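Local atomic coordinates of monosaccharide ABC transporter substrate-binding protein, CUT2 family (Bradyrhizobium sp., PDB entry 4YHS), a protein that probably binds a small sugar-like solute in the periplasm and delivers it to an ABC transporter of the CUT2 monosaccharide family. Residues Phe328-Ala333 with Ala341-Pro346; Asp70-Gly75 with Val300-Ile305. All coordinates share one frame; numbering follows the deposited sequence.

Contact 1: Phe328-Ala333 with Ala341-Pro346; sequences FVVDSA and ANILPP
Two apolar touches hold F328 and V330, on the last part of strand 322-331, against I343 in the loop that follows it, and no hydrogen bond crosses between the two segments. The first is made by the far end of the F328 ring: CZ lies 4.0 Å from I343 CG2. The methyl comes in obliquely, and the two side chains cross at about a right angle. F328 gets there through its first torsion (chi1 58°), which sets the ring carbon CG between the backbone N and the carbonyl carbon and swings the ring over toward the loop. The second touch is looser, with V330 CG2 4.3 Å from I343 CD1. I343 thus splits its two arms, the short CG2 branch going to the phenyl and the longer CG1-CD1 branch to the valine, while the backbones stay well apart, V330 CA to I343 CA being 10.1 Å. The I343 side chain also rests on S298, Y283 and A296, so it is buried.

Polar bonds of the 328-333 segment are made elsewhere. D331 OD1 takes a weak, bent bond from A333 N (2.9 Å, 125° at the hydrogen), and OD2 is hydrogen-bonded to Y174 OH. Backbone bonds tie F328 to A296 and V330 to A294, fixing the strand beside strand 293-296.

Only 90 Å² is buried between the two segments, by apolar packing of a loop that folds back on the strand after a seven-residue excursion, in a two-lobed periplasmic binding protein where strand 322-331 belongs to a mixed sheet, antiparallel to strand 293-296.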
loop_
_atom_site.group_PDB
_atom_site.type_symbol
_atom_site.label_atom_id
_atom_site.label_comp_id
_atom_site.label_asym_id
_atom_site.label_seq_id
_atom_site.Cartn_x
_atom_site.Cartn_y
_atom_site.Cartn_z
ATOM N N PHE A 328 4.541 0.949 9.318
ATOM C CA PHE A 328 5.688 1.457 10.058
ATOM C C PHE A 328 6.517 2.319 9.132
ATOM O O PHE A 328 6.495 2.146 7.903
ATOM C CB PHE A 328 6.557 0.324 10.640
ATOM C CG PHE A 328 7.096 -0.642 9.606
ATOM C CD1 PHE A 328 6.347 -1.750 9.219
ATOM C CD2 PHE A 328 8.361 -0.481 9.068
ATOM C CE1 PHE A 328 6.832 -2.670 8.286
ATOM C CE2 PHE A 328 8.848 -1.385 8.121
ATOM C CZ PHE A 328 8.086 -2.479 7.736
ATOM N N VAL A 329 7.254 3.252 9.739
ATOM C CA VAL A 329 8.010 4.210 8.960
ATOM C C VAL A 329 9.426 3.653 8.784
ATOM O O VAL A 329 10.072 3.284 9.753
ATOM C CB VAL A 329 8.041 5.587 9.630
ATOM C CG1 VAL A 329 8.984 6.513 8.911
ATOM C CG2 VAL A 329 6.618 6.185 9.686
ATOM N N VAL A 330 9.877 3.625 7.535
ATOM C CA VAL A 330 11.222 3.227 7.200
ATOM C C VAL A 330 12.168 4.431 7.067
ATOM O O VAL A 330 11.854 5.397 6.338
ATOM C CB VAL A 330 11.201 2.440 5.886
ATOM C CG1 VAL A 330 12.606 2.066 5.453
ATOM C CG2 VAL A 330 10.341 1.190 6.062
ATOM N N ASP A 331 13.335 4.332 7.709
ATOM C CA ASP A 331 14.354 5.383 7.635
ATOM C C ASP A 331 15.732 4.753 7.717
ATOM O O ASP A 331 15.848 3.537 7.675
ATOM C CB ASP A 331 14.177 6.431 8.741
ATOM C CG ASP A 331 14.332 5.889 10.141
ATOM O OD1 ASP A 331 14.828 4.756 10.358
ATOM O OD2 ASP A 331 13.963 6.658 11.059
ATOM N N SER A 332 16.778 5.566 7.841
ATOM C CA SER A 332 18.131 4.991 7.819
ATOM C C SER A 332 18.343 4.000 8.946
ATOM O O SER A 332 19.118 3.044 8.794
ATOM C CB SER A 332 19.199 6.081 7.918
ATOM O OG SER A 332 19.162 6.892 6.773
ATOM N N ALA A 333 17.710 4.242 10.098
ATOM C CA ALA A 333 17.966 3.425 11.287
ATOM C C ALA A 333 17.316 2.033 11.243
ATOM O O ALA A 333 17.745 1.156 11.996
ATOM C CB ALA A 333 17.518 4.172 12.545
ATOM N N ALA A 341 12.019 -7.796 0.557
ATOM C CA ALA A 341 10.940 -8.594 -0.033
ATOM C C ALA A 341 9.661 -8.644 0.785
ATOM O O ALA A 341 8.671 -9.208 0.302
ATOM C CB ALA A 341 11.405 -10.010 -0.324
ATOM N N ASN A 342 9.640 -8.029 1.973
ATOM C CA ASN A 342 8.349 -7.858 2.665
ATOM C C ASN A 342 7.637 -6.561 2.231
ATOM O O ASN A 342 6.428 -6.404 2.437
ATOM C CB ASN A 342 8.532 -7.853 4.168
ATOM C CG ASN A 342 8.956 -9.191 4.692
ATOM O OD1 ASN A 342 8.828 -10.212 3.994
ATOM N ND2 ASN A 342 9.472 -9.213 5.916
ATOM N N ILE A 343 8.393 -5.620 1.650
ATOM C CA ILE A 343 7.836 -4.274 1.424
ATOM C C ILE A 343 7.982 -3.761 0.015
ATOM O O ILE A 343 7.389 -2.740 -0.296
ATOM C CB ILE A 343 8.447 -3.201 2.390
ATOM C CG1 ILE A 343 9.971 -3.074 2.241
ATOM C CG2 ILE A 343 8.097 -3.554 3.838
ATOM C CD1 ILE A 343 10.542 -1.876 3.003
ATOM N N LEU A 344 8.716 -4.490 -0.819
ATOM C CA LEU A 344 8.877 -4.195 -2.241
ATOM C C LEU A 344 9.126 -5.497 -2.986
ATOM O O LEU A 344 9.550 -6.495 -2.382
ATOM C CB LEU A 344 10.040 -3.249 -2.470
ATOM C CG LEU A 344 9.895 -1.746 -2.208
ATOM C CD1 LEU A 344 11.267 -1.085 -2.359
ATOM C CD2 LEU A 344 8.899 -1.156 -3.169
ATOM N N PRO A 345 8.920 -5.497 -4.312
ATOM C CA PRO A 345 9.395 -6.679 -5.029
ATOM C C PRO A 345 10.914 -6.732 -5.044
ATOM O O PRO A 345 11.542 -5.677 -4.937
ATOM C CB PRO A 345 8.835 -6.477 -6.439
ATOM C CG PRO A 345 8.750 -5.000 -6.581
ATOM C CD PRO A 345 8.333 -4.494 -5.231
ATOM N N PRO A 346 11.511 -7.926 -5.183
ATOM C CA PRO A 346 12.963 -7.981 -5.360
ATOM C C PRO A 346 13.372 -7.185 -6.595
ATOM O O PRO A 346 12.572 -7.138 -7.538
ATOM C CB PRO A 346 13.238 -9.486 -5.559
ATOM C CG PRO A 346 12.026 -10.158 -4.891
ATOM C CD PRO A 346 10.898 -9.265 -5.215
#

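Contact 2: Asp70-Gly75 with Val300-Ile305; sequences DAYWLG and VIQGRI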
loop_
_atom_site.group_PDB
_atom_site.type_symbol
_atom_site.label_atom_id
_atom_site.label_comp_id
_atom_site.label_asym_id
_atom_site.label_seq_id
_atom_site.Cartn_x
_atom_site.Cartn_y
_atom_site.Cartn_z
ATOM N N ASP A 70 3.521 -1.223 -12.547
ATOM C CA ASP A 70 4.461 -0.567 -11.639
ATOM C C ASP A 70 5.014 -1.523 -10.602
ATOM O O ASP A 70 4.614 -2.680 -10.532
ATOM C CB ASP A 70 3.808 0.656 -10.943
ATOM C CG ASP A 70 2.565 0.314 -10.114
ATOM O OD1 ASP A 70 2.322 -0.869 -9.793
ATOM O OD2 ASP A 70 1.820 1.262 -9.736
ATOM N N ALA A 71 5.935 -1.011 -9.786
ATOM C CA ALA A 71 6.636 -1.839 -8.814
ATOM C C ALA A 71 5.677 -2.294 -7.720
ATOM O O ALA A 71 5.828 -3.377 -7.155
ATOM C CB ALA A 71 7.794 -1.086 -8.219
ATOM N N TYR A 72 4.715 -1.432 -7.404
ATOM C CA TYR A 72 3.759 -1.723 -6.362
ATOM C C TYR A 72 3.020 -3.027 -6.676
ATOM O O TYR A 72 3.027 -3.952 -5.869
ATOM C CB TYR A 72 2.752 -0.574 -6.191
ATOM C CG TYR A 72 1.855 -0.794 -4.982
ATOM C CD1 TYR A 72 0.687 -1.554 -5.066
ATOM C CD2 TYR A 72 2.194 -0.244 -3.751
ATOM C CE1 TYR A 72 -0.111 -1.776 -3.942
ATOM C CE2 TYR A 72 1.391 -0.432 -2.634
ATOM C CZ TYR A 72 0.232 -1.194 -2.742
ATOM O OH TYR A 72 -0.570 -1.408 -1.638
ATOM N N TRP A 73 2.387 -3.118 -7.839
ATOM C CA TRP A 73 1.648 -4.333 -8.180
ATOM C C TRP A 73 2.585 -5.496 -8.497
ATOM O O TRP A 73 2.219 -6.653 -8.279
ATOM C CB TRP A 73 0.630 -4.033 -9.314
ATOM C CG TRP A 73 -0.480 -3.236 -8.685
ATOM C CD1 TRP A 73 -0.593 -1.872 -8.617
ATOM C CD2 TRP A 73 -1.592 -3.759 -7.942
ATOM N NE1 TRP A 73 -1.713 -1.524 -7.903
ATOM C CE2 TRP A 73 -2.346 -2.665 -7.486
ATOM C CE3 TRP A 73 -2.023 -5.045 -7.628
ATOM C CZ2 TRP A 73 -3.504 -2.820 -6.724
ATOM C CZ3 TRP A 73 -3.201 -5.192 -6.862
ATOM C CH2 TRP A 73 -3.915 -4.096 -6.442
ATOM N N LEU A 74 3.817 -5.222 -8.931
ATOM C CA LEU A 74 4.806 -6.289 -9.008
ATOM C C LEU A 74 5.079 -6.866 -7.616
ATOM O O LEU A 74 5.233 -8.067 -7.443
ATOM C CB LEU A 74 6.091 -5.765 -9.654
ATOM C CG LEU A 74 7.159 -6.769 -10.074
ATOM C CD1 LEU A 74 6.623 -7.694 -11.167
ATOM C CD2 LEU A 74 8.422 -6.015 -10.558
ATOM N N GLY A 75 5.156 -6.008 -6.610
ATOM C CA GLY A 75 5.276 -6.468 -5.235
ATOM C C GLY A 75 4.106 -7.323 -4.762
ATOM O O GLY A 75 4.287 -8.374 -4.136
ATOM N N VAL A 300 3.599 -6.580 -0.398
ATOM C CA VAL A 300 3.890 -7.993 -0.648
ATOM C C VAL A 300 3.089 -8.905 0.307
ATOM O O VAL A 300 2.446 -9.889 -0.115
ATOM C CB VAL A 300 5.395 -8.305 -0.483
ATOM C CG1 VAL A 300 5.652 -9.764 -0.679
ATOM C CG2 VAL A 300 6.260 -7.509 -1.446
ATOM N N ILE A 301 3.136 -8.552 1.583
ATOM C CA ILE A 301 2.428 -9.257 2.637
ATOM C C ILE A 301 0.894 -9.153 2.486
ATOM O O ILE A 301 0.184 -10.099 2.825
ATOM C CB ILE A 301 2.853 -8.739 4.042
ATOM C CG1 ILE A 301 4.398 -8.798 4.238
ATOM C CG2 ILE A 301 2.164 -9.552 5.118
ATOM C CD1 ILE A 301 5.053 -10.171 3.978
ATOM N N GLN A 302 0.372 -8.019 1.985
ATOM C CA GLN A 302 -1.043 -7.951 1.623
ATOM C C GLN A 302 -1.385 -9.051 0.620
ATOM O O GLN A 302 -2.401 -9.738 0.787
ATOM C CB GLN A 302 -1.396 -6.580 1.073
ATOM C CG GLN A 302 -1.391 -5.518 2.160
ATOM C CD GLN A 302 -1.628 -4.136 1.616
ATOM O OE1 GLN A 302 -2.611 -3.894 0.908
ATOM N NE2 GLN A 302 -0.714 -3.210 1.918
ATOM N N GLY A 303 -0.527 -9.259 -0.373
ATOM C CA GLY A 303 -0.690 -10.362 -1.301
ATOM C C GLY A 303 -0.652 -11.729 -0.629
ATOM O O GLY A 303 -1.550 -12.560 -0.849
ATOM N N ARG A 304 0.369 -11.981 0.178
ATOM C CA ARG A 304 0.444 -13.258 0.920
ATOM C C ARG A 304 -0.790 -13.535 1.809
ATOM O O ARG A 304 -1.276 -14.651 1.841
ATOM C CB ARG A 304 1.687 -13.299 1.822
ATOM C CG ARG A 304 3.044 -13.164 1.135
ATOM C CD ARG A 304 4.151 -13.494 2.123
ATOM N NE ARG A 304 5.519 -13.447 1.544
ATOM C CZ ARG A 304 6.158 -14.507 1.051
ATOM N NH1 ARG A 304 5.559 -15.705 1.020
ATOM N NH2 ARG A 304 7.418 -14.397 0.598
ATOM N N ILE A 305 -1.240 -12.529 2.567
ATOM C CA ILE A 305 -2.380 -12.692 3.457
ATOM C C ILE A 305 -3.643 -13.053 2.681
ATOM O O ILE A 305 -4.408 -13.900 3.126
ATOM C CB ILE A 305 -2.618 -11.417 4.309
ATOM C CG1 ILE A 305 -1.546 -11.370 5.408
ATOM C CG2 ILE A 305 -4.028 -11.421 4.967
ATOM C CD1 ILE A 305 -1.488 -10.109 6.169
#
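Y72 leans from the first turn of helix 71-87 toward Q302 on helix 299-314. CB leaves the helix with CG anti to the backbone N (chi1 -173°), which carries the ring along toward the second helix. On the way, CD1 lies 3.7 Å above the plane of the neighbouring W73 ring, offset toward its rim. The Y72 side chain also touches V148, as Q302 does. At the tip, OH stands 4.0 Å from Q302 NE2, too long for a hydrogen bond, with the ring and amide planes 74° apart. D297 is what joins the two groups: its OD2 is hydrogen-bonded to Y72 OH, and its backbone O to Q302 NE2. Q302 reaches this place with its chain extended beyond CG.

A bound bis-tris molecule, probably from the crystallisation liquor, sits about 4 Å from the Y72 side chain. In periplasmic binding proteins of this kind the ligand lies in the cleft between two lobes, so Y72 probably lines that pocket. The first turn of its helix is capped by D70, whose OD1 receives W73 N at 3.0 Å in an almost straight bond (175°); W73 itself packs edge-to-face with H67 and F65.

Closer in, the helices meet at G75, whose CA is 5.0 Å from that of V300. V300 CG2 presses against G75 O at 3.4 Å, and V300 CA makes a CH···O contact with the same oxygen. Further along helix 299-314, R304 NH1 forms a salt bridge with E83, a second tie back to helix 71-87.

Both contacts are buried, but they sit differently in the fold. Contact 1 holds strand 322-331 to a later loop by apolar side chains alone, whereas contact 2 brings together two helices distant in sequence and combines backbone packing with two polar side chains, Y72 and Q302, that share D297 as partner beside the bis-tris site. Helix 299-314 and strand 322-331 follow each other in the chain, and the loop of contact 1 lies directly on contact 2: A341 O is 3.2 Å from V300 CG1, and P345 CD is 3.4 Å from A71 O. Residues 341-346 therefore pack on both helices, with V300 serving both G75 and the loop. The contact centres are about 13 Å apart.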